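Local coordinates for protein receptor-type adenylate cyclase GRESAG 4.3 (Trypanosoma brucei, PDB 1FX4) that catalyses the conversion of ATP to cyclic AMP and diphosphate with magnesium, through the class III adenylyl cyclase catalytic domain of a trypanosomal membrane protein, at residues 11-16 with 141-146; 17-22 with 133-138; 40-45 with 62-67; 194-199 with 212-217. All coordinates share one frame; numbering follows the deposited sequence.

In the fold
The four contacts sample one mixed seven-stranded sheet of the class III cyclase domain and the elements beside it. Contacts 1 and 2 share strand 13-20: contact 2 zips its second half to strand 134-141 in the buried centre, whereas contact 1 holds its beginning near the surface, about 19 Å away between centres. Contact 3, also buried, packs helix 34-51 on strand 63-68, the neighbour of strand 13-20 on its other side. Contacts 2 and 3 each supply one aspartate to the same magnesium ion; contact 2 adds an arginine beside its carboxylate, while contact 3 is mainly an aromatic and aliphatic cluster. Contact 4, a partly buried hairpin at the sheet's far edge, relies on apolar side chains and threonine and amide groups.

Contact 1 of 4, residues 11-16 with 141-146; sequences GPVTLI and GLCDIR
Val-13 and Gly-141 form an antiparallel, hydrogen-bonded pair that joins strand 13-20 to strand 134-141 of the cyclase sheet. The backbone bonds run both ways: Val-13 N reaches Gly-141 O at 2.8 Å, almost straight at N-H (174°) although the donor stands well above the carbonyl plane, and Gly-141 N returns a bond to Val-13 O. A water adds a bridge beyond the pair, probably donating to Gly-11 O and accepting from Cys-143 N at 2.7 Å.

The apolar contacts fall into two groups. At the exposed end, Leu-142 and Pro-12 lie side by side, and CD1 of the leucine rests 3.6 Å from Pro-12 N. A proline suits this place because its nitrogen has no hydrogen to be satisfied and its ring carbons CG and CD give the methyl an apolar neighbour.

On the buried side, Cys-143 turns inward. Its sulfur, anti to the carbonyl carbon (chi1 -67°), sits among the aliphatic groups of the first strand, a fitting place for a small, weakly polar atom. Helix 159-170 adjoins this side through Thr-160 and Ala-164. SG lies 3.7 Å from Val-13 CB and 4.0 Å from Leu-15 CD1.

Contact 2 of 4, residues 17-22 with 133-138; sequences FTDIES and RVRVGI. With MG (magnesium ion), chain B.
Phe-17 to Ile-20 pair antiparallel with Val-134 to Gly-137, alternating hydrogen-bonded and non-hydrogen-bonded pairs, with the short strand axes 4.6 Å apart; beyond them Glu-21 N continues the bonding to Arg-133 O at 2.7 Å.

Thr-18, Ile-20, Val-134 and Val-136 share one face, where branched side chains suit extended backbone. Thr-18 CB meets Val-134 CG1 at 3.7 Å, and its hydroxyl bonds Phe-64 N on the adjoining strand. Helix 71-87 packs on both valines.

Asp-19 and Arg-135 point the same way from the other face. The arginine begins with CG between its backbone N and carbonyl carbon (chi1 67°) and bends again at chi3, which swings its guanidinium beside Asp-19 CB. Carboxylate and guanidinium planes stand 77° apart, and OD2 to Arg-135 NH1 is a long salt bridge of 3.9 Å. A water in the guanidinium plane probably donates to OD2 and accepts, weakly, from NH1. Another in-plane water joins Arg-135 NH2 to Ser-22 N. Asp-19 OD1 binds magnesium at 2.3 Å, with Asp-62 also a ligand, while OD2 accepts a hydrogen bond from a metal-bound water at 2.7 Å.

The carboxylate thus grips the metal directly and through its water, as a magnesium-binding aspartate of a class III cyclase should; Arg-135, also in a long, weak ion pair with Asp-89 of the second subunit, may partly offset the negative charge.

Contact 3 of 4, residues 40-45 with 62-67; sequences THHRLI and DSFMIA. With MG (magnesium ion), chain B.
Phe-64 meets three side chains of helix 34-51. Ile-45 CG2 lies over its ring centre in a CH-pi contact, 3.8 Å from the centroid and 4° off the normal, while Ile-45 CD1 reaches ring atom CD1 at the same distance. The phenyl edge turns toward the face of His-42 in a T-shaped pair, planes at 69°, with CE1 3.6 Å from His-42 ND1. His-41 completes the aromatic cluster, its CE1 at the phenyl edge and its plane oblique to that ring. Farther along, Ile-45 CG2 touches Ile-66 CD1. A flat phenyl ring is well fitted here, giving one face to a methyl and its rim to two imidazoles.

The histidines hold one another. ND1 of His-41 and ND1 of His-42 share a hydrogen bond of 2.9 Å whose donor may be either. His-41 CG is anti to the backbone N (chi1 159°), which sends the ring toward the strand; Ile-45 CD1 lies against one of its faces. At its other nitrogen, NE2, a water in the ring plane bridges to Asp-62 O, to which it donates at 2.6 Å.

In the next shell, Ile-20 and Phe-85 pack on His-41, and Thr-18 pairs with Phe-64 through the backbone. Asp-62 OD1 binds magnesium at 2.4 Å, sharing the ion with Asp-19.

The helix thus reaches the main chain of a metal ligand through His-41 and its water, while its aromatic contacts hold the nearby Phe-64. This is consistent with the histidine and its water being second-shell to the magnesium site.

Contact 4 of 4, residues 194-199 with 212-217; sequences LDVTTL and RMYQLN
Tyr-214 lies beside Val-196 and Thr-198 in the beta hairpin of strands 196-202 and 211-216, which ends the cyclase sheet. Val-196 CG1, anti to the backbone N (chi1 179°) and so directed at the tyrosine, approaches near the ring plane and rests 3.7 Å from Tyr-214 CB, whereas Thr-198 CG2 comes in obliquely, 3.6 Å from CE2. Valine and threonine each put a methyl against the CD2-CE2 side of a broad ring whose further support is a stack with Tyr-183 of helix 180-185. On the same face Leu-216 CD1 approaches Val-196 CG2 and crosses to Leu-194 CD2 at 3.9 Å; helix 71-87 packs against both leucines.

The opposite face carries Gln-215 and Thr-197. Leu-199 lays both its methyls against Gln-215, each about equally close to CB and NE2, so the glutamine's aliphatic stem serves as an apolar partner while NE2 makes a weak hydrogen bond to Gln-175 OE1. OE1 of Gln-215 accepts a weak bond from Asn-217 ND2.

Between them the backbones keep antiparallel register. Thr-197 and Gln-215 exchange two bonds, Gln-215 N to Thr-197 O being 2.7 Å, and Leu-199 N and Asn-217 N extend the pairing at the two ends.

Beyond the last pair, Asp-195 and Asn-217 turn their carboxylate and amide planes almost perpendicular, 86° apart. Asp-195 OD1 and Asn-217 OD1 are both acceptors yet only 2.9 Å apart, and no hydrogen bond joins them. Asn-217 OD1 instead uses a lone pair in its amide plane to accept from Thr-197 OG1, at 2.9 Å.

Contact 1 of 4, residues 11-16 with 141-146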
loop_
_atom_site.group_PDB
_atom_site.type_symbol
_atom_site.label_atom_id
_atom_site.label_comp_id
_atom_site.label_asym_id
_atom_site.label_seq_id
_atom_site.Cartn_x
_atom_site.Cartn_y
_atom_site.Cartn_z
ATOM N N GLY A 11 7.435 11.822 23.516
ATOM C CA GLY A 11 7.876 10.456 23.755
ATOM C C GLY A 11 8.361 9.739 22.500
ATOM O O GLY A 11 7.644 9.701 21.493
ATOM N N PRO A 12 9.601 9.210 22.507
ATOM C CA PRO A 12 10.155 8.493 21.353
ATOM C C PRO A 12 9.262 7.317 21.007
ATOM O O PRO A 12 8.687 6.682 21.892
ATOM C CB PRO A 12 11.509 8.013 21.869
ATOM C CG PRO A 12 11.913 9.126 22.784
ATOM C CD PRO A 12 10.629 9.386 23.549
ATOM N N VAL A 13 9.125 7.051 19.718
ATOM C CA VAL A 13 8.293 5.950 19.260
ATOM C C VAL A 13 9.163 4.923 18.535
ATOM O O VAL A 13 10.134 5.281 17.876
ATOM C CB VAL A 13 7.220 6.451 18.272
ATOM C CG1 VAL A 13 6.383 5.281 17.760
ATOM C CG2 VAL A 13 6.311 7.495 18.947
ATOM N N THR A 14 8.852 3.647 18.723
ATOM C CA THR A 14 9.582 2.606 18.017
ATOM C C THR A 14 8.630 2.110 16.946
ATOM O O THR A 14 7.496 1.705 17.233
ATOM C CB THR A 14 9.997 1.431 18.924
ATOM O OG1 THR A 14 10.868 1.916 19.951
ATOM C CG2 THR A 14 10.756 0.382 18.111
ATOM N N LEU A 15 9.081 2.201 15.703
ATOM C CA LEU A 15 8.271 1.765 14.594
ATOM C C LEU A 15 8.847 0.500 13.998
ATOM O O LEU A 15 10.061 0.338 13.916
ATOM C CB LEU A 15 8.216 2.855 13.525
ATOM C CG LEU A 15 7.495 4.126 13.961
ATOM C CD1 LEU A 15 7.630 5.149 12.845
ATOM C CD2 LEU A 15 6.028 3.816 14.245
ATOM N N ILE A 16 7.954 -0.403 13.614
ATOM C CA ILE A 16 8.338 -1.656 12.984
ATOM C C ILE A 16 7.628 -1.722 11.643
ATOM O O ILE A 16 6.414 -1.506 11.574
ATOM C CB ILE A 16 7.835 -2.885 13.768
ATOM C CG1 ILE A 16 8.328 -2.862 15.213
ATOM C CG2 ILE A 16 8.287 -4.172 13.053
ATOM C CD1 ILE A 16 7.628 -3.906 16.081
ATOM N N GLY A 141 12.603 6.816 17.469
ATOM C CA GLY A 141 12.846 8.249 17.394
ATOM C C GLY A 141 11.584 9.046 17.652
ATOM O O GLY A 141 10.494 8.469 17.776
ATOM N N LEU A 142 11.726 10.363 17.800
ATOM C CA LEU A 142 10.558 11.211 18.013
ATOM C C LEU A 142 9.810 11.270 16.689
ATOM O O LEU A 142 10.429 11.357 15.630
ATOM C CB LEU A 142 10.950 12.629 18.451
ATOM C CG LEU A 142 11.368 12.930 19.898
ATOM C CD1 LEU A 142 10.385 12.320 20.868
ATOM C CD2 LEU A 142 12.752 12.415 20.169
ATOM N N CYS A 143 8.482 11.225 16.752
ATOM C CA CYS A 143 7.650 11.262 15.552
ATOM C C CYS A 143 6.626 12.382 15.594
ATOM O O CYS A 143 6.258 12.860 16.669
ATOM C CB CYS A 143 6.806 9.987 15.451
ATOM S SG CYS A 143 7.663 8.457 15.153
ATOM N N ASP A 144 6.145 12.761 14.413
ATOM C CA ASP A 144 5.054 13.718 14.326
ATOM C C ASP A 144 3.860 12.773 14.380
ATOM O O ASP A 144 3.667 11.944 13.483
ATOM C CB ASP A 144 5.070 14.493 13.010
ATOM C CG ASP A 144 6.113 15.604 13.003
ATOM O OD1 ASP A 144 6.653 15.940 14.078
ATOM O OD2 ASP A 144 6.379 16.156 11.914
ATOM N N ILE A 145 3.140 12.823 15.491
ATOM C CA ILE A 145 1.991 11.964 15.714
ATOM C C ILE A 145 0.704 12.621 15.223
ATOM O O ILE A 145 0.427 13.775 15.552
ATOM C CB ILE A 145 1.872 11.635 17.217
ATOM C CG1 ILE A 145 3.200 11.055 17.721
ATOM C CG2 ILE A 145 0.712 10.671 17.467
ATOM C CD1 ILE A 145 3.233 10.804 19.211
ATOM N N ARG A 146 -0.069 11.884 14.428
ATOM C CA ARG A 146 -1.327 12.396 13.911
ATOM C C ARG A 146 -2.498 11.541 14.342
ATOM O O ARG A 146 -2.449 10.312 14.274
ATOM C CB ARG A 146 -1.310 12.478 12.394
ATOM C CG ARG A 146 -0.391 13.544 11.867
ATOM C CD ARG A 146 -0.586 13.740 10.384
ATOM N NE ARG A 146 0.563 14.435 9.822
ATOM C CZ ARG A 146 0.927 14.367 8.548
ATOM N NH1 ARG A 146 0.220 13.634 7.694
ATOM N NH2 ARG A 146 2.026 14.993 8.143
HETATM O O HOH W 1 7.321 11.047 19.237
#

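Contact 2 of 4, residues 17-22 with 133-138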
loop_
_atom_site.group_PDB
_atom_site.type_symbol
_atom_site.label_atom_id
_atom_site.label_comp_id
_atom_site.label_asym_id
_atom_site.label_seq_id
_atom_site.Cartn_x
_atom_site.Cartn_y
_atom_site.Cartn_z
ATOM N N PHE A 17 8.384 -1.931 10.572
ATOM C CA PHE A 17 7.780 -2.109 9.262
ATOM C C PHE A 17 8.077 -3.541 8.831
ATOM O O PHE A 17 9.175 -4.041 9.047
ATOM C CB PHE A 17 8.340 -1.123 8.222
ATOM C CG PHE A 17 7.655 0.216 8.228
ATOM C CD1 PHE A 17 8.086 1.217 9.079
ATOM C CD2 PHE A 17 6.586 0.472 7.376
ATOM C CE1 PHE A 17 7.463 2.465 9.077
ATOM C CE2 PHE A 17 5.959 1.724 7.372
ATOM C CZ PHE A 17 6.406 2.714 8.224
ATOM N N THR A 18 7.086 -4.207 8.252
ATOM C CA THR A 18 7.276 -5.569 7.774
ATOM C C THR A 18 6.758 -5.695 6.367
ATOM O O THR A 18 5.919 -4.908 5.945
ATOM C CB THR A 18 6.479 -6.597 8.597
ATOM O OG1 THR A 18 5.079 -6.498 8.286
ATOM C CG2 THR A 18 6.685 -6.375 10.100
ATOM N N ASP A 19 7.265 -6.682 5.645
ATOM C CA ASP A 19 6.747 -6.960 4.328
ATOM C C ASP A 19 7.103 -8.389 3.991
ATOM O O ASP A 19 8.090 -8.921 4.508
ATOM C CB ASP A 19 7.298 -6.001 3.278
ATOM C CG ASP A 19 6.322 -5.794 2.127
ATOM O OD1 ASP A 19 5.337 -6.548 2.033
ATOM O OD2 ASP A 19 6.523 -4.863 1.328
ATOM N N ILE A 20 6.285 -9.018 3.156
ATOM C CA ILE A 20 6.546 -10.384 2.756
ATOM C C ILE A 20 7.500 -10.335 1.574
ATOM O O ILE A 20 7.214 -9.686 0.556
ATOM C CB ILE A 20 5.265 -11.111 2.345
ATOM C CG1 ILE A 20 4.320 -11.231 3.548
ATOM C CG2 ILE A 20 5.603 -12.510 1.827
ATOM C CD1 ILE A 20 3.037 -11.953 3.200
ATOM N N GLU A 21 8.636 -10.999 1.718
ATOM C CA GLU A 21 9.597 -11.001 0.639
ATOM C C GLU A 21 9.034 -11.737 -0.566
ATOM O O GLU A 21 8.409 -12.793 -0.432
ATOM C CB GLU A 21 10.907 -11.654 1.062
ATOM C CG GLU A 21 11.962 -11.519 -0.019
ATOM C CD GLU A 21 13.273 -12.143 0.350
ATOM O OE1 GLU A 21 14.235 -11.383 0.574
ATOM O OE2 GLU A 21 13.347 -13.388 0.411
ATOM N N SER A 22 9.204 -11.129 -1.738
ATOM C CA SER A 22 8.751 -11.727 -2.998
ATOM C C SER A 22 7.283 -12.086 -3.035
ATOM O O SER A 22 6.907 -13.026 -3.735
ATOM C CB SER A 22 9.542 -13.005 -3.281
ATOM O OG SER A 22 10.876 -12.698 -3.563
ATOM N N ARG A 133 8.483 -15.566 4.048
ATOM C CA ARG A 133 9.636 -14.880 4.623
ATOM C C ARG A 133 9.319 -13.401 4.782
ATOM O O ARG A 133 9.072 -12.690 3.794
ATOM C CB ARG A 133 10.881 -15.064 3.762
ATOM C CG ARG A 133 11.328 -16.506 3.653
ATOM C CD ARG A 133 12.583 -16.586 2.800
ATOM N NE ARG A 133 12.927 -17.965 2.472
ATOM C CZ ARG A 133 14.048 -18.321 1.850
ATOM N NH1 ARG A 133 14.934 -17.395 1.494
ATOM N NH2 ARG A 133 14.264 -19.597 1.551
ATOM N N VAL A 134 9.361 -12.938 6.025
ATOM C CA VAL A 134 9.043 -11.559 6.351
ATOM C C VAL A 134 10.285 -10.741 6.655
ATOM O O VAL A 134 11.127 -11.155 7.440
ATOM C CB VAL A 134 8.061 -11.507 7.576
ATOM C CG1 VAL A 134 7.651 -10.072 7.893
ATOM C CG2 VAL A 134 6.819 -12.334 7.269
ATOM N N ARG A 135 10.431 -9.600 5.990
ATOM C CA ARG A 135 11.555 -8.718 6.259
ATOM C C ARG A 135 11.040 -7.729 7.284
ATOM O O ARG A 135 9.875 -7.318 7.238
ATOM C CB ARG A 135 12.039 -7.999 4.996
ATOM C CG ARG A 135 11.083 -7.013 4.428
ATOM C CD ARG A 135 11.730 -6.253 3.254
ATOM N NE ARG A 135 11.830 -7.077 2.072
ATOM C CZ ARG A 135 11.109 -6.890 0.970
ATOM N NH1 ARG A 135 10.229 -5.892 0.890
ATOM N NH2 ARG A 135 11.265 -7.710 -0.050
ATOM N N VAL A 136 11.899 -7.365 8.226
ATOM C CA VAL A 136 11.502 -6.467 9.296
ATOM C C VAL A 136 12.543 -5.403 9.541
ATOM O O VAL A 136 13.735 -5.691 9.606
ATOM C CB VAL A 136 11.275 -7.260 10.626
ATOM C CG1 VAL A 136 10.842 -6.317 11.742
ATOM C CG2 VAL A 136 10.244 -8.372 10.407
ATOM N N GLY A 137 12.078 -4.170 9.682
ATOM C CA GLY A 137 12.967 -3.061 9.955
ATOM C C GLY A 137 12.428 -2.384 11.196
ATOM O O GLY A 137 11.220 -2.214 11.316
ATOM N N ILE A 138 13.324 -1.969 12.088
ATOM C CA ILE A 138 12.930 -1.325 13.343
ATOM C C ILE A 138 13.749 -0.063 13.581
ATOM O O ILE A 138 14.973 -0.070 13.429
ATOM C CB ILE A 138 13.183 -2.262 14.550
ATOM C CG1 ILE A 138 12.480 -3.615 14.347
ATOM C CG2 ILE A 138 12.741 -1.587 15.859
ATOM C CD1 ILE A 138 12.866 -4.662 15.416
HETATM MG MG MG B . 4.253 -6.077 0.071
HETATM O O HOH W 2 8.855 -3.630 1.366
HETATM O O HOH W 3 5.758 -4.665 -1.248
HETATM O O HOH W 4 6.115 -7.602 -0.410
HETATM O O HOH W 5 15.327 -14.590 2.428
HETATM O O HOH W 6 10.377 -8.688 -2.222
HETATM O O HOH W 7 3.226 -3.874 0.637
#

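Contact 3 of 4, residues 40-45 with 62-67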
loop_
_atom_site.group_PDB
_atom_site.type_symbol
_atom_site.label_atom_id
_atom_site.label_comp_id
_atom_site.label_asym_id
_atom_site.label_seq_id
_atom_site.Cartn_x
_atom_site.Cartn_y
_atom_site.Cartn_z
ATOM N N THR A 40 -3.016 -16.118 7.092
ATOM C CA THR A 40 -2.356 -16.704 8.263
ATOM C C THR A 40 -1.314 -15.703 8.772
ATOM O O THR A 40 -1.224 -15.430 9.970
ATOM C CB THR A 40 -1.694 -18.051 7.892
ATOM O OG1 THR A 40 -2.717 -18.974 7.490
ATOM C CG2 THR A 40 -0.926 -18.635 9.062
ATOM N N HIS A 41 -0.559 -15.133 7.833
ATOM C CA HIS A 41 0.467 -14.137 8.128
ATOM C C HIS A 41 -0.155 -12.998 8.939
ATOM O O HIS A 41 0.380 -12.624 9.995
ATOM C CB HIS A 41 1.060 -13.647 6.784
ATOM C CG HIS A 41 1.745 -12.314 6.840
ATOM N ND1 HIS A 41 1.061 -11.122 6.744
ATOM C CD2 HIS A 41 3.062 -11.993 6.829
ATOM C CE1 HIS A 41 1.926 -10.125 6.671
ATOM N NE2 HIS A 41 3.147 -10.628 6.719
ATOM N N HIS A 42 -1.302 -12.483 8.483
ATOM C CA HIS A 42 -1.961 -11.386 9.212
ATOM C C HIS A 42 -2.402 -11.802 10.616
ATOM O O HIS A 42 -2.283 -11.036 11.571
ATOM C CB HIS A 42 -3.170 -10.855 8.454
ATOM C CG HIS A 42 -2.813 -9.932 7.330
ATOM N ND1 HIS A 42 -1.650 -10.063 6.607
ATOM C CD2 HIS A 42 -3.450 -8.849 6.827
ATOM C CE1 HIS A 42 -1.581 -9.099 5.705
ATOM N NE2 HIS A 42 -2.663 -8.347 5.817
ATOM N N ARG A 43 -2.941 -13.008 10.730
ATOM C CA ARG A 43 -3.389 -13.486 12.040
ATOM C C ARG A 43 -2.218 -13.634 13.005
ATOM O O ARG A 43 -2.320 -13.257 14.167
ATOM C CB ARG A 43 -4.124 -14.824 11.925
ATOM C CG ARG A 43 -5.572 -14.719 11.568
ATOM C CD ARG A 43 -6.299 -16.030 11.887
ATOM N NE ARG A 43 -5.521 -17.204 11.494
ATOM C CZ ARG A 43 -5.455 -17.698 10.257
ATOM N NH1 ARG A 43 -6.133 -17.134 9.266
ATOM N NH2 ARG A 43 -4.677 -18.745 10.013
ATOM N N LEU A 44 -1.106 -14.197 12.532
ATOM C CA LEU A 44 0.068 -14.383 13.382
ATOM C C LEU A 44 0.594 -13.043 13.850
ATOM O O LEU A 44 0.849 -12.844 15.045
ATOM C CB LEU A 44 1.189 -15.124 12.650
ATOM C CG LEU A 44 0.918 -16.552 12.177
ATOM C CD1 LEU A 44 2.150 -17.059 11.435
ATOM C CD2 LEU A 44 0.611 -17.448 13.385
ATOM N N ILE A 45 0.759 -12.113 12.911
ATOM C CA ILE A 45 1.268 -10.805 13.281
ATOM C C ILE A 45 0.352 -10.047 14.238
ATOM O O ILE A 45 0.821 -9.433 15.180
ATOM C CB ILE A 45 1.630 -9.960 12.038
ATOM C CG1 ILE A 45 2.804 -10.638 11.323
ATOM C CG2 ILE A 45 1.958 -8.535 12.451
ATOM C CD1 ILE A 45 3.177 -9.992 9.964
ATOM N N ASP A 62 0.583 -6.630 1.982
ATOM C CA ASP A 62 0.928 -7.545 3.060
ATOM C C ASP A 62 1.951 -6.930 3.994
ATOM O O ASP A 62 2.632 -7.631 4.744
ATOM C CB ASP A 62 1.410 -8.883 2.516
ATOM C CG ASP A 62 2.199 -8.746 1.245
ATOM O OD1 ASP A 62 3.009 -7.803 1.132
ATOM O OD2 ASP A 62 2.005 -9.591 0.350
ATOM N N SER A 63 2.069 -5.610 3.929
ATOM C CA SER A 63 3.002 -4.881 4.768
ATOM C C SER A 63 2.323 -4.365 6.033
ATOM O O SER A 63 1.182 -3.896 5.983
ATOM C CB SER A 63 3.584 -3.700 3.998
ATOM O OG SER A 63 4.361 -2.885 4.850
ATOM N N PHE A 64 3.011 -4.469 7.165
ATOM C CA PHE A 64 2.470 -3.966 8.428
ATOM C C PHE A 64 3.316 -2.800 8.908
ATOM O O PHE A 64 4.533 -2.765 8.699
ATOM C CB PHE A 64 2.508 -5.036 9.537
ATOM C CG PHE A 64 1.269 -5.867 9.628
ATOM C CD1 PHE A 64 1.131 -7.007 8.845
ATOM C CD2 PHE A 64 0.250 -5.523 10.511
ATOM C CE1 PHE A 64 -0.015 -7.805 8.940
ATOM C CE2 PHE A 64 -0.903 -6.317 10.615
ATOM C CZ PHE A 64 -1.033 -7.454 9.829
ATOM N N MET A 65 2.653 -1.828 9.519
ATOM C CA MET A 65 3.345 -0.717 10.141
ATOM C C MET A 65 2.862 -0.826 11.584
ATOM O O MET A 65 1.652 -0.775 11.855
ATOM C CB MET A 65 2.917 0.618 9.563
ATOM C CG MET A 65 3.654 1.778 10.217
ATOM S SD MET A 65 3.140 3.357 9.548
ATOM C CE MET A 65 3.985 4.481 10.690
ATOM N N ILE A 66 3.805 -1.024 12.492
ATOM C CA ILE A 66 3.484 -1.205 13.903
ATOM C C ILE A 66 4.237 -0.182 14.740
ATOM O O ILE A 66 5.394 0.133 14.450
ATOM C CB ILE A 66 3.880 -2.649 14.336
ATOM C CG1 ILE A 66 3.133 -3.677 13.473
ATOM C CG2 ILE A 66 3.556 -2.883 15.803
ATOM C CD1 ILE A 66 3.705 -5.084 13.549
ATOM N N ALA A 67 3.564 0.362 15.753
ATOM C CA ALA A 67 4.183 1.339 16.641
ATOM C C ALA A 67 4.200 0.748 18.042
ATOM O O ALA A 67 3.312 -0.021 18.401
ATOM C CB ALA A 67 3.396 2.650 16.634
HETATM MG MG MG B . 4.253 -6.077 0.071
HETATM O O HOH W 8 4.625 -8.308 6.326
HETATM O O HOH W 4 6.115 -7.602 -0.410
HETATM O O HOH W 3 5.758 -4.665 -1.248
HETATM O O HOH W 7 3.226 -3.874 0.637
#

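Contact 4 of 4, residues 194-199 with 212-217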
loop_
_atom_site.group_PDB
_atom_site.type_symbol
_atom_site.label_atom_id
_atom_site.label_comp_id
_atom_site.label_asym_id
_atom_site.label_seq_id
_atom_site.Cartn_x
_atom_site.Cartn_y
_atom_site.Cartn_z
ATOM N N LEU A 194 19.683 -10.270 23.937
ATOM C CA LEU A 194 19.529 -10.497 22.499
ATOM C C LEU A 194 20.777 -11.004 21.802
ATOM O O LEU A 194 21.901 -10.749 22.239
ATOM C CB LEU A 194 19.126 -9.193 21.818
ATOM C CG LEU A 194 17.900 -8.460 22.356
ATOM C CD1 LEU A 194 17.865 -7.065 21.747
ATOM C CD2 LEU A 194 16.637 -9.238 22.037
ATOM N N ASP A 195 20.562 -11.718 20.703
ATOM C CA ASP A 195 21.646 -12.231 19.884
ATOM C C ASP A 195 21.625 -11.284 18.687
ATOM O O ASP A 195 20.679 -11.293 17.902
ATOM C CB ASP A 195 21.346 -13.664 19.444
ATOM C CG ASP A 195 22.516 -14.311 18.708
ATOM O OD1 ASP A 195 23.340 -13.592 18.089
ATOM O OD2 ASP A 195 22.598 -15.560 18.739
ATOM N N VAL A 196 22.645 -10.446 18.582
ATOM C CA VAL A 196 22.708 -9.457 17.518
ATOM C C VAL A 196 24.029 -9.490 16.768
ATOM O O VAL A 196 25.068 -9.818 17.340
ATOM C CB VAL A 196 22.494 -8.034 18.110
ATOM C CG1 VAL A 196 22.590 -6.970 17.032
ATOM C CG2 VAL A 196 21.147 -7.951 18.801
ATOM N N THR A 197 23.969 -9.164 15.482
ATOM C CA THR A 197 25.149 -9.105 14.629
ATOM C C THR A 197 25.234 -7.704 14.045
ATOM O O THR A 197 24.257 -7.183 13.495
ATOM C CB THR A 197 25.079 -10.127 13.469
ATOM O OG1 THR A 197 25.258 -11.448 13.991
ATOM C CG2 THR A 197 26.170 -9.852 12.421
ATOM N N THR A 198 26.388 -7.068 14.213
ATOM C CA THR A 198 26.578 -5.730 13.671
ATOM C C THR A 198 26.804 -5.867 12.179
ATOM O O THR A 198 27.584 -6.701 11.735
ATOM C CB THR A 198 27.794 -5.032 14.288
ATOM O OG1 THR A 198 28.978 -5.760 13.939
ATOM C CG2 THR A 198 27.667 -5.000 15.795
ATOM N N LEU A 199 26.073 -5.080 11.406
ATOM C CA LEU A 199 26.192 -5.103 9.956
ATOM C C LEU A 199 26.986 -3.910 9.455
ATOM O O LEU A 199 27.422 -3.887 8.305
ATOM C CB LEU A 199 24.806 -5.133 9.310
ATOM C CG LEU A 199 24.281 -6.510 8.887
ATOM C CD1 LEU A 199 24.734 -7.594 9.833
ATOM C CD2 LEU A 199 22.767 -6.480 8.761
ATOM N N ARG A 212 24.116 2.949 10.888
ATOM C CA ARG A 212 24.661 1.700 11.405
ATOM C C ARG A 212 23.499 0.757 11.640
ATOM O O ARG A 212 22.550 1.079 12.353
ATOM C CB ARG A 212 25.450 1.926 12.687
ATOM C CG ARG A 212 26.755 2.635 12.437
ATOM C CD ARG A 212 26.987 3.690 13.490
ATOM N NE ARG A 212 27.466 3.119 14.741
ATOM C CZ ARG A 212 27.504 3.783 15.891
ATOM N NH1 ARG A 212 27.076 5.039 15.949
ATOM N NH2 ARG A 212 28.004 3.205 16.975
ATOM N N MET A 213 23.599 -0.417 11.036
ATOM C CA MET A 213 22.556 -1.427 11.100
ATOM C C MET A 213 22.948 -2.609 11.996
ATOM O O MET A 213 24.118 -3.023 12.017
ATOM C CB MET A 213 22.285 -1.900 9.664
ATOM C CG MET A 213 20.830 -1.910 9.236
ATOM S SD MET A 213 19.869 -0.444 9.599
ATOM C CE MET A 213 19.586 0.257 7.984
ATOM N N TYR A 214 21.966 -3.125 12.741
ATOM C CA TYR A 214 22.153 -4.269 13.636
ATOM C C TYR A 214 21.151 -5.360 13.297
ATOM O O TYR A 214 19.949 -5.107 13.259
ATOM C CB TYR A 214 21.973 -3.854 15.096
ATOM C CG TYR A 214 23.037 -2.888 15.528
ATOM C CD1 TYR A 214 22.913 -1.529 15.263
ATOM C CD2 TYR A 214 24.213 -3.346 16.117
ATOM C CE1 TYR A 214 23.940 -0.648 15.560
ATOM C CE2 TYR A 214 25.244 -2.476 16.422
ATOM C CZ TYR A 214 25.105 -1.132 16.136
ATOM O OH TYR A 214 26.141 -0.273 16.400
ATOM N N GLN A 215 21.659 -6.569 13.053
ATOM C CA GLN A 215 20.825 -7.710 12.708
ATOM C C GLN A 215 20.463 -8.495 13.947
ATOM O O GLN A 215 21.345 -8.978 14.653
ATOM C CB GLN A 215 21.565 -8.612 11.722
ATOM C CG GLN A 215 20.895 -9.926 11.404
ATOM C CD GLN A 215 21.765 -10.777 10.477
ATOM O OE1 GLN A 215 22.277 -11.834 10.860
ATOM N NE2 GLN A 215 21.950 -10.306 9.269
ATOM N N LEU A 216 19.165 -8.601 14.210
ATOM C CA LEU A 216 18.664 -9.356 15.348
ATOM C C LEU A 216 18.595 -10.799 14.854
ATOM O O LEU A 216 17.816 -11.120 13.946
ATOM C CB LEU A 216 17.265 -8.869 15.741
ATOM C CG LEU A 216 16.547 -9.646 16.851
ATOM C CD1 LEU A 216 17.309 -9.494 18.166
ATOM C CD2 LEU A 216 15.106 -9.150 17.003
ATOM N N ASN A 217 19.421 -11.658 15.444
ATOM C CA ASN A 217 19.469 -13.067 15.056
ATOM C C ASN A 217 18.340 -13.869 15.699
ATOM O O ASN A 217 18.577 -14.727 16.551
ATOM C CB ASN A 217 20.827 -13.648 15.432
ATOM C CG ASN A 217 21.962 -12.906 14.778
ATOM O OD1 ASN A 217 23.006 -12.643 15.404
ATOM N ND2 ASN A 217 21.776 -12.561 13.508
#